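Local structure of T-cell surface glycoprotein CD1A1 antigen (Gallus gallus, 3JVG) at residues 98-101 and 102-106; 155-158 and 159-163; 163-166 and 167-171; 215-219 and 220-224. The protein probably presents lipid antigens to T cells at the cell surface, as CD1 proteins do, through an MHC-I-like platform carried on an immunoglobulin C1-set domain. All coordinates share one frame; numbering follows the deposited sequence.

Interaction 1 of 4, residues 98-101 and 102-106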
loop_
_atom_site.group_PDB
_atom_site.type_symbol
_atom_site.label_atom_id
_atom_site.label_comp_id
_atom_site.label_asym_id
_atom_site.label_seq_id
_atom_site.Cartn_x
_atom_site.Cartn_y
_atom_site.Cartn_z
ATOM N N GLU A 98 -11.593 -5.097 11.970
ATOM C CA GLU A 98 -10.488 -5.987 12.216
ATOM C C GLU A 98 -10.909 -6.962 13.313
ATOM O O GLU A 98 -11.587 -6.573 14.241
ATOM C CB GLU A 98 -9.220 -5.182 12.584
ATOM C CG GLU A 98 -8.050 -5.996 13.122
ATOM C CD GLU A 98 -6.918 -5.160 13.787
ATOM O OE1 GLU A 98 -6.165 -5.743 14.628
ATOM O OE2 GLU A 98 -6.752 -3.949 13.462
ATOM N N LEU A 99 -10.523 -8.221 13.171
ATOM C CA LEU A 99 -10.812 -9.254 14.129
ATOM C C LEU A 99 -9.485 -9.717 14.728
ATOM O O LEU A 99 -8.645 -10.235 14.005
ATOM C CB LEU A 99 -11.463 -10.459 13.422
ATOM C CG LEU A 99 -12.786 -11.140 13.825
ATOM C CD1 LEU A 99 -12.654 -12.635 13.605
ATOM C CD2 LEU A 99 -13.308 -10.904 15.283
ATOM N N GLN A 100 -9.288 -9.534 16.029
ATOM C CA GLN A 100 -8.181 -10.229 16.719
ATOM C C GLN A 100 -8.465 -11.710 16.958
ATOM O O GLN A 100 -9.612 -12.152 16.798
ATOM C CB GLN A 100 -7.810 -9.531 18.019
ATOM C CG GLN A 100 -6.852 -8.356 17.799
ATOM C CD GLN A 100 -7.470 -7.007 18.137
ATOM O OE1 GLN A 100 -7.882 -6.764 19.284
ATOM N NE2 GLN A 100 -7.515 -6.111 17.151
ATOM N N SER A 101 -7.432 -12.486 17.313
ATOM C CA SER A 101 -7.625 -13.913 17.693
ATOM C C SER A 101 -8.466 -13.998 18.969
ATOM O O SER A 101 -9.284 -14.918 19.103
ATOM C CB SER A 101 -6.298 -14.683 17.827
ATOM O OG SER A 101 -5.443 -14.137 18.826
ATOM N N ASN A 102 -8.240 -13.028 19.878
ATOM C CA ASN A 102 -9.143 -12.651 20.996
ATOM C C ASN A 102 -10.613 -12.956 20.654
ATOM O O ASN A 102 -11.327 -13.567 21.434
ATOM C CB ASN A 102 -9.027 -11.119 21.308
ATOM C CG ASN A 102 -7.948 -10.765 22.372
ATOM O OD1 ASN A 102 -8.103 -9.822 23.181
ATOM N ND2 ASN A 102 -6.850 -11.493 22.346
ATOM N N GLY A 103 -11.039 -12.526 19.465
ATOM C CA GLY A 103 -12.448 -12.419 19.132
ATOM C C GLY A 103 -12.852 -10.953 19.185
ATOM O O GLY A 103 -13.964 -10.582 18.783
ATOM N N THR A 104 -11.933 -10.125 19.682
ATOM C CA THR A 104 -12.130 -8.685 19.782
ATOM C C THR A 104 -12.267 -7.958 18.413
ATOM O O THR A 104 -11.474 -8.170 17.492
ATOM C CB THR A 104 -11.025 -8.063 20.668
ATOM O OG1 THR A 104 -11.202 -8.527 22.014
ATOM C CG2 THR A 104 -11.067 -6.524 20.646
ATOM N N ILE A 105 -13.292 -7.112 18.306
ATOM C CA ILE A 105 -13.597 -6.405 17.063
ATOM C C ILE A 105 -13.087 -4.987 17.167
ATOM O O ILE A 105 -13.309 -4.334 18.189
ATOM C CB ILE A 105 -15.129 -6.411 16.784
ATOM C CG1 ILE A 105 -15.615 -7.840 16.505
ATOM C CG2 ILE A 105 -15.518 -5.476 15.624
ATOM C CD1 ILE A 105 -17.075 -8.073 16.919
ATOM N N ARG A 106 -12.384 -4.520 16.129
ATOM C CA ARG A 106 -12.145 -3.084 15.996
ATOM C C ARG A 106 -12.776 -2.642 14.694
ATOM O O ARG A 106 -12.636 -3.334 13.680
ATOM C CB ARG A 106 -10.659 -2.735 16.052
ATOM C CG ARG A 106 -10.361 -1.199 15.875
ATOM C CD ARG A 106 -8.859 -0.918 15.895
ATOM N NE ARG A 106 -8.261 -1.258 14.607
ATOM C CZ ARG A 106 -8.056 -0.398 13.617
ATOM N NH1 ARG A 106 -8.391 0.892 13.734
ATOM N NH2 ARG A 106 -7.503 -0.843 12.502
#
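Glu98 and Arg106 pair across the beta hairpin that joins strands 89-99 and 105-113 in the floor of the MHC-I-like platform. Their antiparallel hydrogen-bonded pair is closed by Glu98 N to Arg106 O (2.7 Å) and Arg106 N to Glu98 O (2.9 Å). On the same face the two side chains form a salt bridge: Arg106 NE, at the guanidinium edge, gives its N-H to Glu98 OE2 at 3.3 Å, and NH2 adds a weak second bond. The carboxylate is met from above its plane, the two flat groups being turned 76° apart. The Gln100 chain bends at chi2 (114°), which brings NE2 to the other oxygen, Glu98 OE1, at 2.9 Å; it too meets the carboxylate from above its plane. Beyond the strands, Gln100 N bonds Thr104 O at 3.0 Å, and Gly103 N reaches Gln100 O to tighten the turn. Gly103 takes a positive phi (104°), readily adopted by glycine. On the other face Leu99 CD2 meets Ile105 CG1 at 4.0 Å. That face looks to helix 148-172, with Leu99 on Leu166 and Arg167 and Ile105 on Asn159 and Val163, while Glu98 and Arg106 touch Met7 of strand 6-18.

Interaction 2 of 4, residues 155-158 and 159-163; sequences QVLL and NDTCV. With NAG (2-acetamido-2-deoxy-beta-D-glucopyranose), chain I.
Asp160 packs back on Val156, one turn earlier in helix 148-172. Its CB sits 3.3 Å from the carbonyl oxygen Val156 O. CG lies beside the backbone N (chi1 -55°), which turns the carboxylate back along the helix over the valine, and at the tip OD2 comes within 3.4 Å of the methyl carbon Val156 CG1. This is a carboxylate oxygen against a methyl, a van der Waals approach.

Val156 O itself accepts two N-H groups: Asp160 N from above the carbonyl plane, and Thr161 N at 3.1 Å in that plane. The second belongs to a wider, pi-type turn, and the next bond keeps the five-residue step, from Cys162 N to Leu157 O at 2.7 Å. The extra residue thus widens the helix here. Thr161 lies alongside Leu157, pointing the same way, and its CG2 is 3.5 Å from Leu157 CD1; both side chains have torsions away from staggered values, so the tightness of this contact is doubtful.

Asn159 ND2 is bonded covalently to C1 of an N-acetylglucosamine (1.5 Å), which starts an N-linked glycan just where the wide turn begins. On the inner side of the helix Leu158 packs on Ile95, Thr107, Phe109 and Phe121 of the floor. Gln155 NE2 bonds Leu123 O. Cys162, at the end of the wide turn, forms a disulfide with Cys97; a disulfide from this helix to the floor strand beneath it is a hallmark of the MHC class I and CD1 platform.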
loop_
_atom_site.group_PDB
_atom_site.type_symbol
_atom_site.label_atom_id
_atom_site.label_comp_id
_atom_site.label_asym_id
_atom_site.label_seq_id
_atom_site.Cartn_x
_atom_site.Cartn_y
_atom_site.Cartn_z
ATOM N N GLN A 155 -23.632 1.945 12.106
ATOM C CA GLN A 155 -23.229 1.164 13.279
ATOM C C GLN A 155 -23.335 -0.325 13.037
ATOM O O GLN A 155 -22.473 -1.103 13.442
ATOM C CB GLN A 155 -24.113 1.499 14.494
ATOM C CG GLN A 155 -23.770 2.796 15.188
ATOM C CD GLN A 155 -24.849 3.150 16.248
ATOM O OE1 GLN A 155 -26.051 3.189 15.916
ATOM N NE2 GLN A 155 -24.426 3.391 17.493
ATOM N N VAL A 156 -24.437 -0.715 12.416
ATOM C CA VAL A 156 -24.665 -2.118 12.100
ATOM C C VAL A 156 -23.758 -2.587 10.970
ATOM O O VAL A 156 -23.334 -3.738 10.972
ATOM C CB VAL A 156 -26.136 -2.397 11.725
ATOM C CG1 VAL A 156 -26.274 -3.781 11.229
ATOM C CG2 VAL A 156 -27.044 -2.298 12.961
ATOM N N LEU A 157 -23.529 -1.726 9.980
ATOM C CA LEU A 157 -22.668 -2.091 8.868
ATOM C C LEU A 157 -21.283 -2.398 9.398
ATOM O O LEU A 157 -20.685 -3.417 9.030
ATOM C CB LEU A 157 -22.602 -0.959 7.813
ATOM C CG LEU A 157 -23.608 -1.156 6.610
ATOM C CD1 LEU A 157 -24.410 -2.447 6.552
ATOM C CD2 LEU A 157 -24.516 -0.005 6.268
ATOM N N LEU A 158 -20.762 -1.507 10.252
ATOM C CA LEU A 158 -19.406 -1.680 10.811
ATOM C C LEU A 158 -19.345 -2.872 11.774
ATOM O O LEU A 158 -18.509 -3.741 11.607
ATOM C CB LEU A 158 -18.891 -0.403 11.507
ATOM C CG LEU A 158 -18.558 0.807 10.619
ATOM C CD1 LEU A 158 -18.312 2.058 11.547
ATOM C CD2 LEU A 158 -17.391 0.547 9.634
ATOM N N ASN A 159 -20.258 -2.957 12.729
ATOM C CA ASN A 159 -20.105 -3.920 13.828
ATOM C C ASN A 159 -20.637 -5.323 13.535
ATOM O O ASN A 159 -20.186 -6.280 14.164
ATOM C CB ASN A 159 -20.682 -3.389 15.149
ATOM C CG ASN A 159 -20.002 -4.021 16.394
ATOM O OD1 ASN A 159 -18.774 -4.103 16.449
ATOM N ND2 ASN A 159 -20.800 -4.454 17.385
ATOM N N ASP A 160 -21.580 -5.449 12.594
ATOM C CA ASP A 160 -22.225 -6.726 12.320
ATOM C C ASP A 160 -21.901 -7.215 10.906
ATOM O O ASP A 160 -21.265 -8.267 10.702
ATOM C CB ASP A 160 -23.742 -6.626 12.524
ATOM C CG ASP A 160 -24.127 -6.118 13.931
ATOM O OD1 ASP A 160 -23.550 -6.557 14.964
ATOM O OD2 ASP A 160 -25.005 -5.238 14.013
ATOM N N THR A 161 -22.309 -6.441 9.912
ATOM C CA THR A 161 -22.169 -6.913 8.575
ATOM C C THR A 161 -20.700 -6.965 8.077
ATOM O O THR A 161 -20.310 -7.948 7.450
ATOM C CB THR A 161 -23.238 -6.334 7.593
ATOM O OG1 THR A 161 -22.657 -5.775 6.418
ATOM C CG2 THR A 161 -24.248 -5.450 8.246
ATOM N N CYS A 162 -19.895 -5.947 8.398
ATOM C CA CYS A 162 -18.470 -5.998 8.053
ATOM C C CYS A 162 -17.776 -7.202 8.694
ATOM O O CYS A 162 -17.061 -7.914 8.017
ATOM C CB CYS A 162 -17.758 -4.739 8.532
ATOM S SG CYS A 162 -16.227 -4.576 7.725
ATOM N N VAL A 163 -17.992 -7.413 9.990
ATOM C CA VAL A 163 -17.426 -8.539 10.752
ATOM C C VAL A 163 -17.883 -9.909 10.203
ATOM O O VAL A 163 -17.060 -10.840 10.004
ATOM C CB VAL A 163 -17.784 -8.410 12.282
ATOM C CG1 VAL A 163 -17.463 -9.671 13.062
ATOM C CG2 VAL A 163 -17.085 -7.209 12.906
HETATM C C1 NAG I . -20.361 -5.107 18.618
HETATM C C2 NAG I . -21.023 -4.469 19.867
HETATM C C3 NAG I . -20.724 -5.237 21.177
HETATM C C4 NAG I . -21.220 -6.681 21.031
HETATM C C5 NAG I . -20.680 -7.366 19.740
HETATM C C6 NAG I . -21.481 -8.656 19.471
HETATM C C7 NAG I . -21.680 -2.147 19.540
HETATM C C8 NAG I . -21.353 -0.706 19.739
HETATM N N2 NAG I . -20.780 -3.025 19.999
HETATM O O3 NAG I . -21.318 -4.613 22.313
HETATM O O4 NAG I . -20.958 -7.433 22.224
HETATM O O5 NAG I . -20.654 -6.526 18.556
HETATM O O6 NAG I . -20.917 -9.456 18.456
HETATM O O7 NAG I . -22.739 -2.462 18.973
#

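Interaction 3 of 4, residues 163-166 and 167-171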
loop_
_atom_site.group_PDB
_atom_site.type_symbol
_atom_site.label_atom_id
_atom_site.label_comp_id
_atom_site.label_asym_id
_atom_site.label_seq_id
_atom_site.Cartn_x
_atom_site.Cartn_y
_atom_site.Cartn_z
ATOM N N VAL A 163 -17.992 -7.413 9.990
ATOM C CA VAL A 163 -17.426 -8.539 10.752
ATOM C C VAL A 163 -17.883 -9.909 10.203
ATOM O O VAL A 163 -17.060 -10.840 10.004
ATOM C CB VAL A 163 -17.784 -8.410 12.282
ATOM C CG1 VAL A 163 -17.463 -9.671 13.062
ATOM C CG2 VAL A 163 -17.085 -7.209 12.906
ATOM N N ASP A 164 -19.188 -10.031 9.953
ATOM C CA ASP A 164 -19.708 -11.253 9.421
ATOM C C ASP A 164 -19.079 -11.578 8.080
ATOM O O ASP A 164 -18.760 -12.731 7.826
ATOM C CB ASP A 164 -21.197 -11.154 9.224
ATOM C CG ASP A 164 -21.983 -11.104 10.548
ATOM O OD1 ASP A 164 -21.396 -11.218 11.669
ATOM O OD2 ASP A 164 -23.217 -10.930 10.424
ATOM N N ILE A 165 -18.968 -10.587 7.205
ATOM C CA ILE A 165 -18.340 -10.798 5.913
ATOM C C ILE A 165 -16.846 -11.130 6.077
ATOM O O ILE A 165 -16.333 -12.053 5.410
ATOM C CB ILE A 165 -18.523 -9.620 4.980
ATOM C CG1 ILE A 165 -20.010 -9.523 4.601
ATOM C CG2 ILE A 165 -17.613 -9.789 3.724
ATOM C CD1 ILE A 165 -20.452 -8.203 3.969
ATOM N N LEU A 166 -16.177 -10.413 6.977
ATOM C CA LEU A 166 -14.796 -10.747 7.331
ATOM C C LEU A 166 -14.642 -12.244 7.681
ATOM O O LEU A 166 -13.818 -12.928 7.049
ATOM C CB LEU A 166 -14.212 -9.827 8.454
ATOM C CG LEU A 166 -12.758 -10.091 8.873
ATOM C CD1 LEU A 166 -11.772 -10.192 7.662
ATOM C CD2 LEU A 166 -12.180 -9.132 9.935
ATOM N N ARG A 167 -15.441 -12.749 8.644
ATOM C CA ARG A 167 -15.298 -14.137 9.111
ATOM C C ARG A 167 -15.405 -15.081 7.935
ATOM O O ARG A 167 -14.620 -16.031 7.795
ATOM C CB ARG A 167 -16.368 -14.538 10.105
ATOM C CG ARG A 167 -16.245 -13.818 11.387
ATOM C CD ARG A 167 -17.137 -14.437 12.462
ATOM N NE ARG A 167 -16.256 -14.672 13.594
ATOM C CZ ARG A 167 -16.157 -13.880 14.662
ATOM N NH1 ARG A 167 -16.952 -12.810 14.799
ATOM N NH2 ARG A 167 -15.285 -14.192 15.626
ATOM N N LEU A 168 -16.386 -14.801 7.095
ATOM C CA LEU A 168 -16.622 -15.574 5.910
ATOM C C LEU A 168 -15.474 -15.492 4.880
ATOM O O LEU A 168 -15.145 -16.502 4.248
ATOM C CB LEU A 168 -17.890 -15.045 5.301
ATOM C CG LEU A 168 -18.120 -15.430 3.871
ATOM C CD1 LEU A 168 -18.775 -16.809 3.834
ATOM C CD2 LEU A 168 -19.056 -14.383 3.365
ATOM N N PHE A 169 -14.895 -14.300 4.693
ATOM C CA PHE A 169 -13.766 -14.102 3.764
ATOM C C PHE A 169 -12.472 -14.797 4.264
ATOM O O PHE A 169 -11.702 -15.354 3.456
ATOM C CB PHE A 169 -13.506 -12.594 3.529
ATOM C CG PHE A 169 -14.490 -11.929 2.572
ATOM C CD1 PHE A 169 -15.551 -12.647 2.003
ATOM C CD2 PHE A 169 -14.357 -10.590 2.236
ATOM C CE1 PHE A 169 -16.425 -12.049 1.098
ATOM C CE2 PHE A 169 -15.251 -9.986 1.325
ATOM C CZ PHE A 169 -16.290 -10.728 0.755
ATOM N N ILE A 170 -12.237 -14.756 5.580
ATOM C CA ILE A 170 -11.144 -15.535 6.186
ATOM C C ILE A 170 -11.251 -17.024 5.789
ATOM O O ILE A 170 -10.244 -17.649 5.446
ATOM C CB ILE A 170 -11.098 -15.415 7.719
ATOM C CG1 ILE A 170 -10.853 -13.958 8.143
ATOM C CG2 ILE A 170 -10.029 -16.390 8.326
ATOM C CD1 ILE A 170 -11.039 -13.726 9.640
ATOM N N GLN A 171 -12.469 -17.568 5.803
ATOM C CA GLN A 171 -12.673 -18.959 5.444
ATOM C C GLN A 171 -12.594 -19.181 3.949
ATOM O O GLN A 171 -11.945 -20.106 3.515
ATOM C CB GLN A 171 -14.008 -19.522 5.975
ATOM C CG GLN A 171 -13.988 -20.087 7.430
ATOM C CD GLN A 171 -12.597 -20.551 7.898
ATOM O OE1 GLN A 171 -11.988 -19.940 8.799
ATOM N NE2 GLN A 171 -12.077 -21.609 7.263
#
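Ile165 O accepts the N-H of Phe169 at 2.8 Å, and the same residue pair also meets through its side chains. The methyl carbon Ile165 CG2 stands over the centre of the Phe169 ring, 3.4 Å from the centroid and 14° off the ring normal, a CH-pi contact that occupies one face. Chi1 of Ile165 (-68°) sets CG2 opposite the backbone N, while Phe169 CG lies beside its own N; the two side chains lie side by side, pointing the same way, and the phenyl ring is laid flat against the methyl.

The regular alpha-helical pattern continues around them. Arg167 N bonds Val163 O, Leu168 N bonds Asp164 O at 3.2 Å, and Ile170 N bonds Leu166 O at 2.8 Å. One helical face carries Leu166 and Ile170, which cross at a slant with CD1 of the leucine 3.9 Å from CG1 of the isoleucine. Arg167 runs beside Val163 and bends at chi3, bringing NH1 to 3.6 Å from Val163 CG1.

The apolar side chains tie the helix to the rest of the platform: Ile165 and Leu166 pack on Leu8 of strand 6-18, Ile170 on His6, and Val163 on Cys97 of strand 89-99, while Phe169 reaches across to Leu52 and Ser55 of helix 52-55 and to Leu56 beyond it.

Interaction 4 of 4, residues 215-219 and 220-224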
loop_
_atom_site.group_PDB
_atom_site.type_symbol
_atom_site.label_atom_id
_atom_site.label_comp_id
_atom_site.label_asym_id
_atom_site.label_seq_id
_atom_site.Cartn_x
_atom_site.Cartn_y
_atom_site.Cartn_z
ATOM N N TRP A 215 21.806 -7.923 11.940
ATOM C CA TRP A 215 23.193 -8.214 11.656
ATOM C C TRP A 215 23.799 -8.859 12.891
ATOM O O TRP A 215 23.478 -8.481 14.014
ATOM C CB TRP A 215 23.948 -6.930 11.292
ATOM C CG TRP A 215 23.678 -6.448 9.890
ATOM C CD1 TRP A 215 22.798 -5.484 9.510
ATOM C CD2 TRP A 215 24.290 -6.920 8.692
ATOM N NE1 TRP A 215 22.828 -5.316 8.151
ATOM C CE2 TRP A 215 23.744 -6.174 7.624
ATOM C CE3 TRP A 215 25.286 -7.869 8.420
ATOM C CZ2 TRP A 215 24.113 -6.373 6.313
ATOM C CZ3 TRP A 215 25.677 -8.058 7.103
ATOM C CH2 TRP A 215 25.069 -7.323 6.063
ATOM N N LEU A 216 24.662 -9.845 12.672
ATOM C CA LEU A 216 25.410 -10.465 13.737
ATOM C C LEU A 216 26.864 -10.187 13.528
ATOM O O LEU A 216 27.372 -10.274 12.409
ATOM C CB LEU A 216 25.213 -11.979 13.790
ATOM C CG LEU A 216 23.803 -12.567 13.731
ATOM C CD1 LEU A 216 23.878 -14.095 13.873
ATOM C CD2 LEU A 216 22.906 -11.933 14.802
ATOM N N ARG A 217 27.513 -9.819 14.626
ATOM C CA ARG A 217 28.949 -9.642 14.687
ATOM C C ARG A 217 29.407 -10.736 15.625
ATOM O O ARG A 217 29.063 -10.723 16.796
ATOM C CB ARG A 217 29.327 -8.249 15.209
ATOM C CG ARG A 217 30.852 -8.018 15.344
ATOM C CD ARG A 217 31.256 -6.548 15.453
ATOM N NE ARG A 217 30.172 -5.657 15.874
ATOM C CZ ARG A 217 29.980 -5.237 17.127
ATOM N NH1 ARG A 217 30.834 -5.603 18.098
ATOM N NH2 ARG A 217 28.939 -4.446 17.406
ATOM N N ASP A 218 30.126 -11.710 15.074
ATOM C CA ASP A 218 30.596 -12.887 15.821
ATOM C C ASP A 218 29.470 -13.642 16.485
ATOM O O ASP A 218 29.602 -14.058 17.638
ATOM C CB ASP A 218 31.615 -12.472 16.893
ATOM C CG ASP A 218 32.784 -11.745 16.311
ATOM O OD1 ASP A 218 33.204 -12.154 15.206
ATOM O OD2 ASP A 218 33.291 -10.773 16.932
ATOM N N GLY A 219 28.367 -13.815 15.766
ATOM C CA GLY A 219 27.215 -14.497 16.299
ATOM C C GLY A 219 26.327 -13.627 17.170
ATOM O O GLY A 219 25.255 -14.065 17.602
ATOM N N ARG A 220 26.753 -12.393 17.423
ATOM C CA ARG A 220 26.021 -11.512 18.337
ATOM C C ARG A 220 25.326 -10.340 17.660
ATOM O O ARG A 220 25.931 -9.652 16.856
ATOM C CB ARG A 220 26.927 -11.039 19.469
ATOM C CG ARG A 220 27.471 -12.204 20.299
ATOM C CD ARG A 220 28.634 -11.768 21.174
ATOM N NE ARG A 220 28.275 -11.763 22.591
ATOM C CZ ARG A 220 27.812 -10.706 23.250
ATOM N NH1 ARG A 220 27.629 -9.551 22.630
ATOM N NH2 ARG A 220 27.524 -10.814 24.537
ATOM N N GLU A 221 24.050 -10.141 17.999
ATOM C CA GLU A 221 23.218 -9.097 17.397
ATOM C C GLU A 221 23.828 -7.704 17.574
ATOM O O GLU A 221 24.109 -7.264 18.695
ATOM C CB GLU A 221 21.752 -9.125 17.889
ATOM C CG GLU A 221 20.871 -8.048 17.160
ATOM C CD GLU A 221 19.371 -8.040 17.528
ATOM O OE1 GLU A 221 18.784 -9.109 17.698
ATOM O OE2 GLU A 221 18.748 -6.959 17.619
ATOM N N VAL A 222 24.051 -7.020 16.454
ATOM C CA VAL A 222 24.541 -5.636 16.512
ATOM C C VAL A 222 23.391 -4.735 16.960
ATOM O O VAL A 222 22.321 -4.719 16.341
ATOM C CB VAL A 222 25.099 -5.148 15.160
ATOM C CG1 VAL A 222 25.512 -3.672 15.243
ATOM C CG2 VAL A 222 26.280 -6.029 14.732
ATOM N N PRO A 223 23.599 -4.005 18.066
ATOM C CA PRO A 223 22.595 -3.079 18.603
ATOM C C PRO A 223 22.288 -1.921 17.635
ATOM O O PRO A 223 23.074 -1.649 16.714
ATOM C CB PRO A 223 23.282 -2.531 19.859
ATOM C CG PRO A 223 24.744 -2.629 19.526
ATOM C CD PRO A 223 24.841 -3.969 18.844
ATOM N N PRO A 224 21.147 -1.241 17.840
ATOM C CA PRO A 224 20.862 -0.116 16.955
ATOM C C PRO A 224 21.838 1.034 17.178
ATOM O O PRO A 224 22.248 1.338 18.323
ATOM C CB PRO A 224 19.435 0.310 17.343
ATOM C CG PRO A 224 18.882 -0.824 18.118
ATOM C CD PRO A 224 20.053 -1.480 18.796
#
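Arg217 and Arg220 bracket a type I' beta turn that closes a tight two-residue hairpin between strands 212-217 and 220-221 of the immunoglobulin C1-set domain. Arg217 N bonds Arg220 O at 2.7 Å, and Arg220 N returns to Arg217 O at 2.9 Å, completing an antiparallel hydrogen-bonded pair. Asp218 and Gly219 occupy the two corners with positive phi values of 56° and 82°, as this turn type requires. One step out, Leu216 faces Glu221 as a non-hydrogen-bonded pair, and Val222 N then bonds Trp215 O at 2.9 Å.

Among the side chains, Val222 points toward the opposite strand and meets Arg217. Its CG2 lies 3.8 Å from Arg217 CB; the two side chains cross at about a right angle, and the bend at chi3 (20°) brings the guanidinium back over the valine, with Arg217 NH2 4.1 Å from Val222 CG1. Arg220 is on the same face as Arg217 but extends off the hairpin. Asp218 ties the turn to the residues just before strand 257-262, its carboxylate bonding His255 ND1 and Gly256 N.

The Trp215 indole packs in the sandwich interior, touching Leu199 and Cys201; tryptophan against the Cys201-Cys259 disulfide is the familiar core of immunoglobulin domains. Its CB still reaches the hairpin, 4.3 Å from Val222 CG2. On the face of Leu216 and Glu221, Leu216 CD2 rests 3.8 Å from the backbone nitrogen Glu221 N.

Overall arrangement
Interactions 1, 2 and 3 belong to the MHC-I-like platform, and interaction 4 to the immunoglobulin domain, its centre 36 to 47 Å from theirs. Interactions 2 and 3 are consecutive parts of helix 148-172 and share Val163; both are partly buried, but interaction 2 has the widened turn, glycan and disulfide, interaction 3 regular turns and a methyl-on-ring contact. Interaction 1 lies beneath them at the surface end of the floor, and its apolar face meets both helix segments, Ile105 CG2 lying 3.6 Å from Val163 CG2. The hairpins of interactions 1 and 4 are surface contacts held by backbone ladders, to which the former adds a salt bridge and the latter a valine against an arginine.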